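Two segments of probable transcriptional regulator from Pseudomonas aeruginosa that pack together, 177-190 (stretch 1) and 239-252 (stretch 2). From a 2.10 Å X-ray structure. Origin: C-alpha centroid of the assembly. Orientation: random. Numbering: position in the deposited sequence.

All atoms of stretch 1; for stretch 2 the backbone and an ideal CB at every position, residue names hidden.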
# COMPACT_ATOMS: atom_id res chain seq x y z
N ARG C 177 -12.10 9.39 -34.89
CA ARG C 177 -13.38 9.83 -34.37
C ARG C 177 -14.21 8.66 -33.81
O ARG C 177 -13.89 7.47 -34.05
CB ARG C 177 -14.14 10.57 -35.48
CG ARG C 177 -14.28 9.75 -36.79
CD ARG C 177 -14.95 10.62 -37.87
NE ARG C 177 -15.68 9.78 -38.85
CZ ARG C 177 -15.15 9.25 -39.96
NH1 ARG C 177 -13.86 9.44 -40.29
NH2 ARG C 177 -15.92 8.50 -40.75
N TYR C 178 -15.23 9.01 -33.04
CA TYR C 178 -16.25 8.07 -32.57
C TYR C 178 -17.38 7.90 -33.58
O TYR C 178 -17.71 8.84 -34.31
CB TYR C 178 -16.87 8.53 -31.27
CG TYR C 178 -16.05 8.17 -30.06
CD1 TYR C 178 -14.84 8.82 -29.81
CD2 TYR C 178 -16.47 7.19 -29.15
CE1 TYR C 178 -14.03 8.46 -28.71
CE2 TYR C 178 -15.72 6.86 -28.02
CZ TYR C 178 -14.49 7.50 -27.81
OH TYR C 178 -13.70 7.17 -26.73
N VAL C 179 -17.94 6.68 -33.63
CA VAL C 179 -19.10 6.40 -34.41
C VAL C 179 -20.06 5.59 -33.53
O VAL C 179 -19.67 5.16 -32.48
CB VAL C 179 -18.76 5.64 -35.72
CG1 VAL C 179 -17.97 6.52 -36.67
CG2 VAL C 179 -18.03 4.27 -35.46
N VAL C 180 -21.32 5.46 -33.96
CA VAL C 180 -22.39 4.70 -33.32
C VAL C 180 -22.43 3.41 -34.12
O VAL C 180 -22.47 3.43 -35.36
CB VAL C 180 -23.75 5.44 -33.39
CG1 VAL C 180 -24.89 4.57 -32.82
CG2 VAL C 180 -23.66 6.73 -32.56
N VAL C 181 -22.42 2.31 -33.37
CA VAL C 181 -22.39 0.98 -33.87
C VAL C 181 -23.66 0.30 -33.40
O VAL C 181 -24.07 0.51 -32.27
CB VAL C 181 -21.14 0.29 -33.20
CG1 VAL C 181 -21.20 -1.17 -33.32
CG2 VAL C 181 -19.79 0.91 -33.75
N ALA C 182 -24.31 -0.47 -34.30
CA ALA C 182 -25.44 -1.35 -33.96
C ALA C 182 -25.21 -2.64 -34.66
O ALA C 182 -24.45 -2.67 -35.61
CB ALA C 182 -26.73 -0.77 -34.45
N ARG C 183 -25.89 -3.71 -34.23
CA ARG C 183 -25.94 -4.91 -35.04
C ARG C 183 -26.38 -4.51 -36.47
O ARG C 183 -27.12 -3.50 -36.68
CB ARG C 183 -26.87 -5.97 -34.45
CG ARG C 183 -28.38 -5.59 -34.33
CD ARG C 183 -29.17 -6.84 -34.61
NE ARG C 183 -28.98 -7.83 -33.59
CZ ARG C 183 -28.60 -9.10 -33.71
NH1 ARG C 183 -28.52 -9.79 -32.59
NH2 ARG C 183 -28.29 -9.67 -34.87
N ARG C 184 -25.87 -5.25 -37.46
CA ARG C 184 -26.10 -4.92 -38.84
C ARG C 184 -27.60 -4.84 -39.18
O ARG C 184 -28.05 -3.94 -39.88
CB ARG C 184 -25.48 -5.99 -39.75
CG ARG C 184 -25.52 -5.50 -41.24
CD ARG C 184 -24.63 -6.33 -42.15
NE ARG C 184 -23.25 -5.90 -41.94
CZ ARG C 184 -22.23 -6.65 -41.52
NH1 ARG C 184 -22.38 -7.97 -41.30
NH2 ARG C 184 -21.06 -6.04 -41.35
N ASP C 185 -28.36 -5.80 -38.70
CA ASP C 185 -29.84 -5.77 -38.84
C ASP C 185 -30.56 -5.42 -37.52
O ASP C 185 -31.11 -6.28 -36.88
CB ASP C 185 -30.33 -7.11 -39.33
CG ASP C 185 -29.76 -7.46 -40.72
OD1 ASP C 185 -29.52 -6.58 -41.57
OD2 ASP C 185 -29.48 -8.61 -40.92
N HIS C 186 -30.53 -4.15 -37.13
CA HIS C 186 -31.13 -3.75 -35.86
C HIS C 186 -32.64 -3.57 -36.14
O HIS C 186 -32.99 -2.98 -37.17
CB HIS C 186 -30.49 -2.42 -35.44
CG HIS C 186 -30.91 -1.94 -34.08
ND1 HIS C 186 -32.16 -1.39 -33.82
CD2 HIS C 186 -30.24 -1.92 -32.90
CE1 HIS C 186 -32.25 -1.11 -32.53
NE2 HIS C 186 -31.09 -1.40 -31.95
N PRO C 187 -33.54 -4.04 -35.23
CA PRO C 187 -34.97 -3.99 -35.62
C PRO C 187 -35.51 -2.59 -35.88
O PRO C 187 -36.53 -2.49 -36.56
CB PRO C 187 -35.71 -4.72 -34.48
CG PRO C 187 -34.76 -4.66 -33.26
CD PRO C 187 -33.33 -4.62 -33.89
N ARG C 188 -34.83 -1.53 -35.43
CA ARG C 188 -35.42 -0.20 -35.47
C ARG C 188 -34.56 0.81 -36.19
O ARG C 188 -34.88 1.98 -36.21
CB ARG C 188 -35.75 0.28 -34.05
CG ARG C 188 -36.91 -0.41 -33.36
CD ARG C 188 -37.05 -0.15 -31.81
NE ARG C 188 -35.89 -0.64 -31.02
CZ ARG C 188 -35.78 -1.87 -30.53
NH1 ARG C 188 -36.74 -2.77 -30.74
NH2 ARG C 188 -34.71 -2.22 -29.84
N LEU C 189 -33.47 0.38 -36.83
CA LEU C 189 -32.68 1.31 -37.58
C LEU C 189 -32.88 1.05 -39.03
O LEU C 189 -32.40 0.05 -39.55
CB LEU C 189 -31.21 1.23 -37.21
CG LEU C 189 -30.78 1.45 -35.75
CD1 LEU C 189 -29.28 1.46 -35.65
CD2 LEU C 189 -31.38 2.75 -35.16
N ALA C 190 -33.54 1.97 -39.69
CA ALA C 190 -33.78 1.83 -41.13
C ALA C 190 -32.64 2.56 -41.86
O ALA C 190 -32.25 2.19 -42.99
CB ALA C 190 -35.14 2.36 -41.53
N UNK C 239 -16.94 -5.19 -26.36
CA UNK C 239 -18.19 -4.39 -26.45
C UNK C 239 -18.76 -4.41 -27.86
O UNK C 239 -19.98 -4.44 -28.05
CB UNK C 239 -17.94 -2.94 -26.02
N UNK C 240 -17.88 -4.39 -28.84
CA UNK C 240 -18.25 -4.43 -30.26
C UNK C 240 -18.95 -5.76 -30.53
O UNK C 240 -20.01 -5.77 -31.16
CB UNK C 240 -17.03 -4.26 -31.16
N UNK C 241 -18.47 -6.87 -29.97
CA UNK C 241 -19.24 -8.12 -30.12
C UNK C 241 -20.57 -8.12 -29.38
O UNK C 241 -21.57 -8.71 -29.87
CB UNK C 241 -18.40 -9.30 -29.63
N UNK C 242 -20.60 -7.48 -28.22
CA UNK C 242 -21.86 -7.33 -27.51
C UNK C 242 -22.93 -6.61 -28.38
O UNK C 242 -24.07 -7.04 -28.51
CB UNK C 242 -21.62 -6.56 -26.21
N UNK C 243 -22.55 -5.49 -28.96
CA UNK C 243 -23.40 -4.73 -29.91
C UNK C 243 -23.93 -5.49 -31.13
O UNK C 243 -25.04 -5.17 -31.63
CB UNK C 243 -22.60 -3.53 -30.42
N UNK C 244 -23.12 -6.45 -31.66
CA UNK C 244 -23.50 -7.33 -32.75
C UNK C 244 -24.47 -8.44 -32.37
O UNK C 244 -25.10 -9.02 -33.25
CB UNK C 244 -22.24 -7.96 -33.35
N UNK C 245 -24.61 -8.74 -31.08
CA UNK C 245 -25.57 -9.74 -30.60
C UNK C 245 -26.79 -9.15 -29.85
O UNK C 245 -27.59 -9.91 -29.37
CB UNK C 245 -24.84 -10.72 -29.68
N UNK C 246 -26.98 -7.84 -29.87
CA UNK C 246 -28.12 -7.26 -29.19
C UNK C 246 -28.64 -6.05 -29.91
O UNK C 246 -28.06 -5.60 -30.97
CB UNK C 246 -27.75 -6.89 -27.75
N UNK C 247 -29.69 -5.46 -29.32
CA UNK C 247 -30.20 -4.23 -29.88
C UNK C 247 -29.48 -3.04 -29.30
O UNK C 247 -29.80 -1.88 -29.65
CB UNK C 247 -31.71 -4.11 -29.64
N UNK C 248 -28.46 -3.31 -28.48
CA UNK C 248 -27.77 -2.19 -27.84
C UNK C 248 -26.94 -1.39 -28.79
O UNK C 248 -26.29 -1.96 -29.67
CB UNK C 248 -26.88 -2.70 -26.70
N UNK C 249 -26.87 -0.08 -28.55
CA UNK C 249 -26.00 0.76 -29.29
C UNK C 249 -24.67 1.00 -28.53
O UNK C 249 -24.65 0.99 -27.29
CB UNK C 249 -26.71 2.08 -29.60
N UNK C 250 -23.58 1.23 -29.27
CA UNK C 250 -22.30 1.45 -28.67
C UNK C 250 -21.68 2.62 -29.40
O UNK C 250 -21.71 2.66 -30.62
CB UNK C 250 -21.42 0.20 -28.73
N UNK C 251 -21.12 3.57 -28.68
CA UNK C 251 -20.49 4.75 -29.35
C UNK C 251 -18.97 4.60 -29.10
O UNK C 251 -18.52 4.68 -27.95
CB UNK C 251 -21.02 6.08 -28.81
N UNK C 252 -18.23 4.29 -30.18
CA UNK C 252 -16.91 3.65 -30.07
C UNK C 252 -15.97 4.31 -31.06
O UNK C 252 -16.41 4.80 -32.08
CB UNK C 252 -16.99 2.14 -30.32

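Positions 239, 241 and 242 lie on a helical backbone, and nothing of stretch 1 comes within 5.5 Å of their ideal CB atoms. Stretch 1 therefore sets no preference there; they are Ala-239, Phe-241 and Leu-242.

Position 240 is helical too, its CB sideways and equally free of neighbours, so only a side chain with some length could reach the strand. Leu-240 does so, with CD2 4.1 Å from Val-181 CG1.

At 243 the CB points toward the strand, 4.0 Å from Val-181 CG1 and about 5.0 Å from Arg-183 N, which leaves little depth and favours a small residue. Ala-243 fits.

Position 244 has phi/psi of -75/-17, a backbone most residues can adopt, and its CB direction leads away, so the backbone does not demand what is found, Gly-244. Its O lies over one face of the Arg-183 guanidinium.

At 245 and 246 CB again points away, and stretch 1 says little; small polar residues are among many that would suit. Ser-245 has its N over the same guanidinium face. Thr-246 bonds within its own stretch, OG1 donating to Leu-242 O (3.0 Å) and accepting from the N of residue 248 (3.1 Å).

Position 247 has the clearest electrostatic signal: its ideal CB is 3.6 Å from both Arg-188 NH2 and His-186 NE2, and Arg-183 is nearby. An acidic or neutral acceptor side chain would suit. Asp-247 forms a salt bridge from OD2 to Arg-188 NH2 (3.6 Å), while OD1 accepts from a water (2.6 Å) that weakly accepts from Arg-183 NH1. His-186 NE2 donates to Asp-247 O at 2.7 Å.

The CB at 248 points away, leaving the choice open; it is Phe-248.

At 249 the CB is sideways, 4.5 Å from Val-180 CG1, and a branched apolar chain could extend toward Ala-182 and Leu-189. Leu-249 places CD2 3.6 Å from Ala-182 CB and 4.3 Å from Leu-189 CD1.

Position 250 pairs with Val-181 in an antiparallel bridge with hydrogen bonds both ways (Val-181 N to O of 250, 2.9 Å; N of 250 to Val-181 O, 3.1 Å). An apolar residue suits the shared face; Leu-250 has CB 4.4 Å from Val-181 CB.

Position 251, paired with Val-180 without hydrogen bonds, lies near Val-180 CG2 and Tyr-178 CD2, suiting a beta-branched residue. Thr-251 places CG2 4.1 Å from Tyr-178 CD2.

At 252, bridged to Val-179, CB is 4.6 Å from Val-181 CG2, compatible with several apolar residues. Ala-252 N donates to Val-179 O (2.8 Å).

Stretch 2, residues 239-252: ALFLAGSTDFLLTA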
# COMPACT_ATOMS: atom_id res chain seq x y z
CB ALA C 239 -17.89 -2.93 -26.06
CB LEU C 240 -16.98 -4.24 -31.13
CG LEU C 240 -16.53 -2.78 -31.19
CD1 LEU C 240 -15.06 -2.65 -31.57
CD2 LEU C 240 -17.37 -2.01 -32.20
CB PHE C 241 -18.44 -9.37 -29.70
CG PHE C 241 -17.37 -9.75 -30.71
CD1 PHE C 241 -16.06 -9.33 -30.51
CD2 PHE C 241 -17.72 -10.51 -31.85
CE1 PHE C 241 -15.05 -9.72 -31.45
CE2 PHE C 241 -16.77 -10.87 -32.80
CZ PHE C 241 -15.42 -10.48 -32.61
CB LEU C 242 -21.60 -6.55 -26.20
CG LEU C 242 -22.88 -6.03 -25.47
CD1 LEU C 242 -23.75 -7.24 -24.98
CD2 LEU C 242 -22.46 -5.17 -24.29
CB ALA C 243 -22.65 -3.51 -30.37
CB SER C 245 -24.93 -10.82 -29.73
OG SER C 245 -24.17 -11.71 -30.56
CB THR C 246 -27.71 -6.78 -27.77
OG1 THR C 246 -26.70 -5.79 -27.95
CG2 THR C 246 -27.18 -7.92 -26.89
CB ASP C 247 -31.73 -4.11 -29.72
CG ASP C 247 -32.46 -5.27 -30.39
OD1 ASP C 247 -31.86 -5.88 -31.30
OD2 ASP C 247 -33.58 -5.61 -29.99
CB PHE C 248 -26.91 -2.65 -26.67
CG PHE C 248 -27.65 -3.50 -25.66
CD1 PHE C 248 -26.93 -4.32 -24.83
CD2 PHE C 248 -29.03 -3.43 -25.49
CE1 PHE C 248 -27.54 -5.10 -23.85
CE2 PHE C 248 -29.68 -4.23 -24.49
CZ PHE C 248 -28.94 -5.04 -23.67
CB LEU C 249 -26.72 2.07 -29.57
CG LEU C 249 -28.05 1.96 -30.37
CD1 LEU C 249 -28.55 3.34 -30.72
CD2 LEU C 249 -27.81 1.17 -31.66
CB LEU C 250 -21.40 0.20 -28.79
CG LEU C 250 -19.87 0.40 -28.54
CD1 LEU C 250 -19.58 0.63 -27.03
CD2 LEU C 250 -19.07 -0.82 -29.04
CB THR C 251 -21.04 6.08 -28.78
OG1 THR C 251 -22.50 5.99 -28.70
CG2 THR C 251 -20.51 7.29 -29.63
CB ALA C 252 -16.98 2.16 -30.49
O HOH W 1 -30.76 -8.25 -30.95
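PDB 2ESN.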